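Local coordinates for protein probable dipeptidase (Pseudomonas aeruginosa, PDB 3B40) that probably acts as a metal-dependent dipeptidase of the membrane dipeptidase (M19) family, whose members share a TIM-barrel fold, at residues Ala380-Thr384 with Arg385-Asp389; Ile392-Trp396 with Gly397-Leu401; Val372-Ile375 with Arg376-Thr379. The protein carries 11 engineered substitutions. All coordinates share one frame; numbering follows the deposited sequence.

Interaction 1 (Ala380-Thr384 with Arg385-Asp389); sequences AELIT and RGYSD. With CA (calcium ion), chain E.
Helix 375-385 ends here in a Schellman motif: Tyr387 N reaches back to Leu382 O (3.2 Å) and Gly386 N to Ile383 O (2.9 Å), while Gly386 leaves the helix at a positive phi of 103°. Along the same last turn, Glu381 and Arg385 form a side-on salt bridge. Glu381 carries CG anti to its backbone N (chi1 -173°) and bends at chi2, which brings OE2 to Arg385. That oxygen alone takes both donors, Arg385 NE at 3.0 Å and Arg385 NH2 at 3.2 Å; it lies in the guanidinium plane, uses its anti lone pair toward NE, and leaves the carboxylate turned 88° to the guanidinium. Glu381 OE1 is hydrogen-bonded to Tyr7 OH. Across the helix end, Leu382 lays CD2 over one face of the Tyr387 ring, off-centre, in a CH-pi contact 4.0 Å from the centroid. Ser388 then N-caps helix 389-409 through Asp391 N, and Asp389 binds a calcium ion together with His14. Arg385 NH1 also pairs with Asp340 and Asp343, and Tyr387 OH bonds to Asp343, so the turn is fastened to helix 335-349; Ile383 faces helix 9-19, and Leu382 and Tyr387 pack on Leu395 of helix 389-409.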
ATOM      1  N   ALA A 380       6.184  -3.645  20.242  1.00 15.49           N
ATOM      2  CA  ALA A 380       6.003  -4.482  21.433  1.00 15.56           C
ATOM      3  C   ALA A 380       5.810  -5.969  21.090  1.00 15.95           C
ATOM      4  O   ALA A 380       6.340  -6.846  21.785  1.00 16.51           O
ATOM      5  CB  ALA A 380       4.834  -3.990  22.236  1.00 14.34           C
ATOM      6  N   GLU A 381       5.023  -6.245  20.048  1.00 16.93           N
ATOM      7  CA  GLU A 381       4.855  -7.630  19.541  1.00 16.45           C
ATOM      8  C   GLU A 381       6.163  -8.181  18.964  1.00 15.74           C
ATOM      9  O   GLU A 381       6.478  -9.346  19.186  1.00 15.98           O
ATOM     10  CB  GLU A 381       3.722  -7.731  18.524  1.00 16.25           C
ATOM     11  CG  GLU A 381       3.364  -9.171  18.056  1.00 19.17           C
ATOM     12  CD  GLU A 381       2.957 -10.133  19.168  1.00 26.39           C
ATOM     13  OE1 GLU A 381       2.414  -9.690  20.206  1.00 28.28           O
ATOM     14  OE2 GLU A 381       3.174 -11.359  18.995  1.00 28.95           O
ATOM     15  N   LEU A 382       6.891  -7.358  18.198  1.00 15.19           N
ATOM     16  CA  LEU A 382       8.248  -7.702  17.727  1.00 14.65           C
ATOM     17  C   LEU A 382       9.237  -8.015  18.865  1.00 15.38           C
ATOM     18  O   LEU A 382       9.933  -9.044  18.849  1.00 15.93           O
ATOM     19  CB  LEU A 382       8.811  -6.612  16.810  1.00 13.61           C
ATOM     20  CG  LEU A 382       8.125  -6.427  15.451  1.00 12.40           C
ATOM     21  CD1 LEU A 382       8.480  -5.053  14.824  1.00  9.59           C
ATOM     22  CD2 LEU A 382       8.464  -7.619  14.562  1.00 12.35           C
ATOM     23  N   ILE A 383       9.306  -7.141  19.857  1.00 16.00           N
ATOM     24  CA  ILE A 383      10.118  -7.436  21.055  1.00 17.40           C
ATOM     25  C   ILE A 383       9.751  -8.823  21.643  1.00 18.51           C
ATOM     26  O   ILE A 383      10.604  -9.687  21.856  1.00 18.51           O
ATOM     27  CB  ILE A 383       9.954  -6.320  22.123  1.00 17.60           C
ATOM     28  CG1 ILE A 383      10.628  -5.030  21.645  1.00 17.60           C
ATOM     29  CG2 ILE A 383      10.550  -6.745  23.451  1.00 18.52           C
ATOM     30  CD1 ILE A 383      10.176  -3.766  22.397  1.00 16.41           C
ATOM     31  N   THR A 384       8.462  -9.035  21.842  1.00 19.77           N
ATOM     32  CA  THR A 384       7.932 -10.259  22.432  1.00 20.93           C
ATOM     33  C   THR A 384       8.364 -11.520  21.652  1.00 22.11           C
ATOM     34  O   THR A 384       8.643 -12.571  22.244  1.00 22.02           O
ATOM     35  CB  THR A 384       6.403 -10.125  22.536  1.00 20.64           C
ATOM     36  OG1 THR A 384       6.109  -9.011  23.396  1.00 20.20           O
ATOM     37  CG2 THR A 384       5.739 -11.389  23.080  1.00 21.25           C
ATOM     38  N   ARG A 385       8.450 -11.410  20.332  1.00 22.64           N
ATOM     39  CA  ARG A 385       8.857 -12.562  19.538  1.00 23.35           C
ATOM     40  C   ARG A 385      10.344 -12.773  19.461  1.00 23.15           C
ATOM     41  O   ARG A 385      10.785 -13.779  18.909  1.00 24.41           O
ATOM     42  CB  ARG A 385       8.297 -12.483  18.143  1.00 23.75           C
ATOM     43  CG  ARG A 385       6.834 -12.479  18.216  1.00 23.98           C
ATOM     44  CD  ARG A 385       6.224 -13.404  17.227  1.00 22.75           C
ATOM     45  NE  ARG A 385       4.818 -13.092  17.193  1.00 18.32           N
ATOM     46  CZ  ARG A 385       3.995 -13.488  16.247  1.00 19.08           C
ATOM     47  NH1 ARG A 385       4.447 -14.205  15.218  1.00 18.45           N
ATOM     48  NH2 ARG A 385       2.739 -13.147  16.330  1.00 18.89           N
ATOM     49  N   GLY A 386      11.119 -11.840  19.991  1.00 21.98           N
ATOM     50  CA  GLY A 386      12.567 -12.011  20.068  1.00 20.96           C
ATOM     51  C   GLY A 386      13.409 -11.261  19.043  1.00 20.53           C
ATOM     52  O   GLY A 386      14.603 -11.540  18.902  1.00 20.03           O
ATOM     53  N   TYR A 387      12.808 -10.308  18.331  1.00 19.64           N
ATOM     54  CA  TYR A 387      13.582  -9.428  17.442  1.00 19.12           C
ATOM     55  C   TYR A 387      14.477  -8.457  18.242  1.00 19.14           C
ATOM     56  O   TYR A 387      14.047  -7.891  19.259  1.00 18.55           O
ATOM     57  CB  TYR A 387      12.655  -8.642  16.521  1.00 18.60           C
ATOM     58  CG  TYR A 387      12.016  -9.486  15.439  1.00 19.98           C
ATOM     59  CD1 TYR A 387      10.828 -10.182  15.681  1.00 18.53           C
ATOM     60  CD2 TYR A 387      12.607  -9.601  14.179  1.00 21.33           C
ATOM     61  CE1 TYR A 387      10.229 -10.945  14.692  1.00 19.01           C
ATOM     62  CE2 TYR A 387      12.023 -10.393  13.173  1.00 21.26           C
ATOM     63  CZ  TYR A 387      10.835 -11.055  13.445  1.00 20.09           C
ATOM     64  OH  TYR A 387      10.256 -11.846  12.474  1.00 19.70           O
ATOM     65  N   SER A 388      15.696  -8.247  17.753  1.00 18.36           N
ATOM     66  CA  SER A 388      16.622  -7.351  18.401  1.00 19.03           C
ATOM     67  C   SER A 388      16.280  -5.931  18.027  1.00 18.89           C
ATOM     68  O   SER A 388      15.544  -5.704  17.083  1.00 19.25           O
ATOM     69  CB  SER A 388      18.044  -7.661  17.979  1.00 18.74           C
ATOM     70  OG  SER A 388      18.211  -7.353  16.608  1.00 21.53           O
ATOM     71  N   ASP A 389      16.822  -4.980  18.773  1.00 19.05           N
ATOM     72  CA  ASP A 389      16.685  -3.569  18.448  1.00 20.03           C
ATOM     73  C   ASP A 389      17.167  -3.233  17.044  1.00 19.83           C
ATOM     74  O   ASP A 389      16.457  -2.546  16.304  1.00 19.74           O
ATOM     75  CB  ASP A 389      17.401  -2.715  19.487  1.00 20.48           C
ATOM     76  CG  ASP A 389      16.717  -2.728  20.823  1.00 21.60           C
ATOM     77  OD1 ASP A 389      15.620  -3.346  20.992  1.00 23.05           O
ATOM     78  OD2 ASP A 389      17.293  -2.083  21.737  1.00 25.25           O
TER
HETATM   79 CA    CA E 450      16.511  -2.172  23.428  1.00 37.16          CA
HETATM   80  O   HOH W   1      13.490  -9.236  21.538  1.00 26.24           O
HETATM   81  O   HOH W   2      15.958   0.185  23.518  1.00 25.74           O

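Interaction 2 (Ile392-Trp396 with Gly397-Leu401); sequences IAKLW and GGNFL
Lys394 and Asn399 meet across a kink in helix 389-409, where a wider pi-type turn interrupts the regular alpha-helical winding; the short axes of 392-396 and 397-401 diverge by 56°. The helix lies against strand 354-357 of the parallel sheet, consistent with the TIM-barrel fold of the M19 family.

Backbone hydrogen bonds define the wide turn. Gly398 N reaches five residues back to Ala393 O at 3.0 Å, and Asn399 N likewise spans five residues to Lys394 O at 3.1 Å, almost straight at 173°. Lys394 O also accepts from Gly397 N at 3.2 Å, but from above its carbonyl plane. At the centre, Gly397 has a positive phi of 147°, a conformation in which a beta carbon would run into Trp396 O. Gly398 sits close against the preceding turn, its CA 4.0 Å from Lys394 CA.

Side-chain contact is by van der Waals touch. The amide of Asn399 lies obliquely across the base of Lys394, with OD1 3.6 Å from Lys394 CB, while the extended lysine chain carries NZ away to a salt bridge with Asp352. Asn399 ND2 is held by two carbonyls, those of Ile351 and Val354, which tie the kinked turn to the start of strand 354-357. Leu395 packs on Val354 and Ile356 of the same strand, and Trp396 meets His19 edge-to-face.

Water completes the polar contacts: one molecule donates to Lys394 O and accepts from Phe400 N at 2.9 Å, spanning the place where that amide makes no bond to the turn before.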
ATOM      1  N   ILE A 392      14.575  -4.658  14.525  1.00 16.22           N
ATOM      2  CA  ILE A 392      13.416  -3.764  14.548  1.00 16.45           C
ATOM      3  C   ILE A 392      13.663  -2.432  13.794  1.00 15.75           C
ATOM      4  O   ILE A 392      12.773  -1.960  13.069  1.00 16.01           O
ATOM      5  CB  ILE A 392      12.932  -3.506  15.989  1.00 16.23           C
ATOM      6  CG1 ILE A 392      12.505  -4.826  16.635  1.00 16.41           C
ATOM      7  CG2 ILE A 392      11.784  -2.444  16.000  1.00 17.66           C
ATOM      8  CD1 ILE A 392      12.405  -4.769  18.192  1.00 16.82           C
ATOM      9  N   ALA A 393      14.852  -1.842  13.954  1.00 14.82           N
ATOM     10  CA  ALA A 393      15.202  -0.633  13.221  1.00 14.78           C
ATOM     11  C   ALA A 393      15.225  -0.869  11.693  1.00 15.47           C
ATOM     12  O   ALA A 393      14.864   0.031  10.903  1.00 17.06           O
ATOM     13  CB  ALA A 393      16.543  -0.053  13.710  1.00 15.48           C
ATOM     14  N   LYS A 394      15.645  -2.056  11.271  1.00 14.80           N
ATOM     15  CA  LYS A 394      15.661  -2.406   9.841  1.00 14.15           C
ATOM     16  C   LYS A 394      14.219  -2.539   9.329  1.00 12.99           C
ATOM     17  O   LYS A 394      13.863  -1.931   8.333  1.00 12.84           O
ATOM     18  CB  LYS A 394      16.408  -3.723   9.635  1.00 15.09           C
ATOM     19  CG  LYS A 394      17.888  -3.681   9.941  1.00 17.49           C
ATOM     20  CD  LYS A 394      18.610  -4.906   9.398  1.00 18.34           C
ATOM     21  CE  LYS A 394      20.088  -4.776   9.725  1.00 21.67           C
ATOM     22  NZ  LYS A 394      20.842  -6.003   9.378  1.00 23.96           N
ATOM     23  N   LEU A 395      13.390  -3.301  10.059  1.00 12.42           N
ATOM     24  CA  LEU A 395      11.952  -3.449   9.777  1.00 12.12           C
ATOM     25  C   LEU A 395      11.222  -2.129   9.670  1.00 12.59           C
ATOM     26  O   LEU A 395      10.438  -1.928   8.745  1.00 13.87           O
ATOM     27  CB  LEU A 395      11.228  -4.375  10.796  1.00 10.75           C
ATOM     28  CG  LEU A 395      11.486  -5.882  10.702  1.00 10.30           C
ATOM     29  CD1 LEU A 395      11.008  -6.617  11.959  1.00  5.27           C
ATOM     30  CD2 LEU A 395      10.786  -6.490   9.451  1.00 10.57           C
ATOM     31  N   TRP A 396      11.475  -1.222  10.608  1.00 14.19           N
ATOM     32  CA  TRP A 396      10.765   0.073  10.662  1.00 12.97           C
ATOM     33  C   TRP A 396      11.269   1.148   9.702  1.00 13.09           C
ATOM     34  O   TRP A 396      10.860   2.330   9.779  1.00 11.79           O
ATOM     35  CB  TRP A 396      10.753   0.611  12.084  1.00 13.84           C
ATOM     36  CG  TRP A 396       9.487   0.279  12.828  1.00 12.89           C
ATOM     37  CD1 TRP A 396       9.393  -0.375  14.018  1.00 12.09           C
ATOM     38  CD2 TRP A 396       8.149   0.556  12.406  1.00 13.12           C
ATOM     39  NE1 TRP A 396       8.075  -0.516  14.375  1.00 14.58           N
ATOM     40  CE2 TRP A 396       7.290   0.064  13.404  1.00 13.96           C
ATOM     41  CE3 TRP A 396       7.586   1.182  11.261  1.00 16.04           C
ATOM     42  CZ2 TRP A 396       5.900   0.162  13.311  1.00 13.90           C
ATOM     43  CZ3 TRP A 396       6.187   1.294  11.179  1.00 13.16           C
ATOM     44  CH2 TRP A 396       5.370   0.776  12.193  1.00 14.87           C
ATOM     45  N   GLY A 397      12.161   0.765   8.787  1.00 13.19           N
ATOM     46  CA  GLY A 397      12.605   1.720   7.773  1.00 11.95           C
ATOM     47  C   GLY A 397      14.035   1.626   7.274  1.00 13.18           C
ATOM     48  O   GLY A 397      14.325   2.074   6.155  1.00 13.55           O
ATOM     49  N   GLY A 398      14.937   1.074   8.086  1.00 12.85           N
ATOM     50  CA  GLY A 398      16.351   0.917   7.687  1.00 13.08           C
ATOM     51  C   GLY A 398      16.518   0.225   6.331  1.00 13.49           C
ATOM     52  O   GLY A 398      17.336   0.631   5.509  1.00 13.20           O
ATOM     53  N   ASN A 399      15.743  -0.835   6.110  1.00 12.85           N
ATOM     54  CA  ASN A 399      15.835  -1.593   4.859  1.00 12.98           C
ATOM     55  C   ASN A 399      15.343  -0.772   3.685  1.00 12.20           C
ATOM     56  O   ASN A 399      15.996  -0.724   2.617  1.00 11.74           O
ATOM     57  CB  ASN A 399      15.017  -2.877   4.974  1.00 12.69           C
ATOM     58  CG  ASN A 399      15.617  -3.880   5.937  1.00 13.04           C
ATOM     59  OD1 ASN A 399      16.835  -3.933   6.114  1.00 12.97           O
ATOM     60  ND2 ASN A 399      14.762  -4.731   6.532  1.00 11.36           N
ATOM     61  N   PHE A 400      14.187  -0.127   3.871  1.00 11.52           N
ATOM     62  CA  PHE A 400      13.635   0.760   2.834  1.00 11.28           C
ATOM     63  C   PHE A 400      14.613   1.861   2.460  1.00 10.90           C
ATOM     64  O   PHE A 400      14.795   2.154   1.284  1.00  9.88           O
ATOM     65  CB  PHE A 400      12.262   1.356   3.219  1.00 10.73           C
ATOM     66  CG  PHE A 400      11.652   2.236   2.136  1.00 11.48           C
ATOM     67  CD1 PHE A 400      10.732   1.713   1.227  1.00 12.33           C
ATOM     68  CD2 PHE A 400      11.998   3.580   2.029  1.00 11.80           C
ATOM     69  CE1 PHE A 400      10.158   2.519   0.245  1.00 12.57           C
ATOM     70  CE2 PHE A 400      11.435   4.392   1.020  1.00 13.74           C
ATOM     71  CZ  PHE A 400      10.513   3.857   0.149  1.00 11.15           C
ATOM     72  N   LEU A 401      15.202   2.511   3.466  1.00 11.62           N
ATOM     73  CA  LEU A 401      16.135   3.609   3.214  1.00 11.59           C
ATOM     74  C   LEU A 401      17.387   3.134   2.455  1.00 12.37           C
ATOM     75  O   LEU A 401      17.872   3.845   1.598  1.00 11.41           O
ATOM     76  CB  LEU A 401      16.529   4.273   4.528  1.00 12.46           C
ATOM     77  CG  LEU A 401      15.425   4.996   5.330  1.00 13.78           C
ATOM     78  CD1 LEU A 401      15.962   5.510   6.664  1.00 16.45           C
ATOM     79  CD2 LEU A 401      14.814   6.149   4.518  1.00 14.04           C
TER
HETATM   80  O   HOH W   3      12.189  -1.021   5.808  1.00 13.61           O

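Interaction 3 (Val372-Ile375 with Arg376-Thr379); sequences VSEI and RNVT
Bent at chi3 (-61°), the Arg376 chain folds its guanidinium back over the start of its own helix toward Ser373, whereas Ile375 sets CG1 between its backbone N and carbonyl carbon (chi1 66°), bringing that branch 3.3 Å from Arg376 N. The arginine reaches Ser373 through water. One molecule donates to Ser373 O and accepts from both Arg376 N and Arg376 NE, the latter at 2.9 Å, so a single water ties the backbone and side chain of the arginine to the same carbonyl. A second water joins Ser373 O to Arg376 NH2, weakly on the arginine side.

This is the first turn of helix 375-385, which follows strand 354-357 of the barrel by way of a long loop. Asn377 N bonds to Glu374 O at 2.9 Å, and Ile375 O accepts from both Thr379 N (3.3 Å) and Val378 N (3.0 Å).

Glu374 and Asn377 cross at a slant, with their carboxylate and amide planes 40° apart and Asn377 ND2 4.0 Å from Glu374 CB. A water accepts from that ND2 and touches Glu374 OE2 weakly. Their stronger partners are in the preceding loop: Glu374 OE1 accepts from Lys370 N, and Asn377 ND2 donates to Gly368 O. Arg376 packs on Glu16 and His19 of helix 9-19, and Thr379 OG1 is hydrogen-bonded to His19 NE2.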
ATOM      1  N   VAL A 372      -1.642   5.773  13.457  1.00 13.84           N
ATOM      2  CA  VAL A 372      -0.176   5.956  13.483  1.00 13.90           C
ATOM      3  C   VAL A 372       0.357   6.179  14.889  1.00 15.30           C
ATOM      4  O   VAL A 372       1.563   6.070  15.110  1.00 14.02           O
ATOM      5  CB  VAL A 372       0.348   7.100  12.555  1.00 13.51           C
ATOM      6  CG1 VAL A 372       0.101   6.738  11.088  1.00 13.32           C
ATOM      7  CG2 VAL A 372      -0.296   8.446  12.926  1.00 11.37           C
ATOM      8  N   SER A 373      -0.546   6.496  15.825  1.00 15.99           N
ATOM      9  CA  SER A 373      -0.134   6.786  17.198  1.00 17.63           C
ATOM     10  C   SER A 373       0.203   5.478  17.918  1.00 17.72           C
ATOM     11  O   SER A 373       0.826   5.499  18.995  1.00 17.93           O
ATOM     12  CB  SER A 373      -1.228   7.564  17.955  1.00 16.92           C
ATOM     13  OG  SER A 373      -2.227   6.697  18.443  1.00 19.18           O
ATOM     14  N   GLU A 374      -0.192   4.353  17.309  1.00 17.87           N
ATOM     15  CA  GLU A 374      -0.065   3.002  17.935  1.00 17.79           C
ATOM     16  C   GLU A 374       1.089   2.119  17.374  1.00 16.88           C
ATOM     17  O   GLU A 374       1.217   0.912  17.691  1.00 15.73           O
ATOM     18  CB  GLU A 374      -1.419   2.280  17.879  1.00 17.68           C
ATOM     19  CG  GLU A 374      -2.450   2.844  18.863  1.00 18.79           C
ATOM     20  CD  GLU A 374      -3.737   2.029  18.995  1.00 20.60           C
ATOM     21  OE1 GLU A 374      -4.010   1.107  18.195  1.00 22.42           O
ATOM     22  OE2 GLU A 374      -4.509   2.321  19.937  1.00 25.34           O
ATOM     23  N   ILE A 375       1.978   2.723  16.593  1.00 16.01           N
ATOM     24  CA  ILE A 375       3.113   1.954  16.014  1.00 15.89           C
ATOM     25  C   ILE A 375       3.965   1.193  17.031  1.00 16.96           C
ATOM     26  O   ILE A 375       4.495   0.120  16.729  1.00 16.45           O
ATOM     27  CB  ILE A 375       4.029   2.836  15.113  1.00 16.61           C
ATOM     28  CG1 ILE A 375       4.754   3.927  15.933  1.00 15.87           C
ATOM     29  CG2 ILE A 375       3.195   3.455  13.972  1.00 14.55           C
ATOM     30  CD1 ILE A 375       6.067   4.446  15.252  1.00 14.64           C
ATOM     31  N   ARG A 376       4.100   1.728  18.254  1.00 17.43           N
ATOM     32  CA  ARG A 376       4.952   1.085  19.243  1.00 18.25           C
ATOM     33  C   ARG A 376       4.365  -0.239  19.723  1.00 16.44           C
ATOM     34  O   ARG A 376       5.081  -1.073  20.252  1.00 16.25           O
ATOM     35  CB  ARG A 376       5.260   2.040  20.403  1.00 18.72           C
ATOM     36  CG  ARG A 376       5.928   3.335  19.889  1.00 23.57           C
ATOM     37  CD  ARG A 376       6.159   4.385  20.948  1.00 23.06           C
ATOM     38  NE  ARG A 376       4.887   4.803  21.519  1.00 32.62           N
ATOM     39  CZ  ARG A 376       4.722   5.847  22.312  1.00 32.47           C
ATOM     40  NH1 ARG A 376       5.762   6.617  22.649  1.00 36.29           N
ATOM     41  NH2 ARG A 376       3.519   6.107  22.774  1.00 32.04           N
ATOM     42  N   ASN A 377       3.049  -0.397  19.570  1.00 16.15           N
ATOM     43  CA  ASN A 377       2.357  -1.668  19.781  1.00 15.19           C
ATOM     44  C   ASN A 377       2.895  -2.767  18.848  1.00 14.42           C
ATOM     45  O   ASN A 377       3.003  -3.915  19.263  1.00 14.20           O
ATOM     46  CB  ASN A 377       0.860  -1.507  19.550  1.00 15.57           C
ATOM     47  CG  ASN A 377       0.166  -0.781  20.690  1.00 18.30           C
ATOM     48  OD1 ASN A 377       0.810  -0.401  21.688  1.00 20.05           O
ATOM     49  ND2 ASN A 377      -1.159  -0.609  20.571  1.00 16.52           N
ATOM     50  N   VAL A 378       3.234  -2.400  17.608  1.00 12.91           N
ATOM     51  CA  VAL A 378       3.806  -3.340  16.627  1.00 13.42           C
ATOM     52  C   VAL A 378       5.173  -3.708  17.151  1.00 13.94           C
ATOM     53  O   VAL A 378       5.531  -4.900  17.230  1.00 13.90           O
ATOM     54  CB  VAL A 378       3.951  -2.705  15.177  1.00 14.02           C
ATOM     55  CG1 VAL A 378       4.569  -3.702  14.209  1.00 14.01           C
ATOM     56  CG2 VAL A 378       2.596  -2.228  14.636  1.00 13.64           C
ATOM     57  N   THR A 379       5.928  -2.686  17.565  1.00 13.60           N
ATOM     58  CA  THR A 379       7.242  -2.922  18.164  1.00 15.20           C
ATOM     59  C   THR A 379       7.205  -3.819  19.411  1.00 15.25           C
ATOM     60  O   THR A 379       8.089  -4.646  19.617  1.00 16.33           O
ATOM     61  CB  THR A 379       7.969  -1.594  18.453  1.00 15.50           C
ATOM     62  OG1 THR A 379       8.097  -0.871  17.221  1.00 14.50           O
ATOM     63  CG2 THR A 379       9.359  -1.857  19.029  1.00 15.36           C
TER
HETATM   64  O   HOH W   4       2.707   4.014  19.734  1.00 25.32           O
HETATM   65  O   HOH W   5       0.591   6.190  21.715  1.00 39.51           O
HETATM   66  O   HOH W   6      -2.737   0.959  22.463  1.00 25.05           O

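Overall arrangement
The three contacts run in series along two consecutive helices: interaction 3 opens helix 375-385, interaction 1 closes it and turns into helix 389-409, and interaction 2 is the kink of that second helix. The helices pack together through Leu382 CD2 and Leu395 CD1, 3.8 Å apart, and through Ile392, which touches Ile383, Tyr387 and Thr379. Trp396 NE1 probably bonds to Thr379 OG1 (2.9 Å), linking interaction 2 to interaction 3, whose centres lie about 15 Å apart. Interaction 1 supplies Asp389 to a calcium site; the side chain of Thr379 lies about 8 Å from a bound calcium, and that of Asn399 about 8 Å from a cadmium ion.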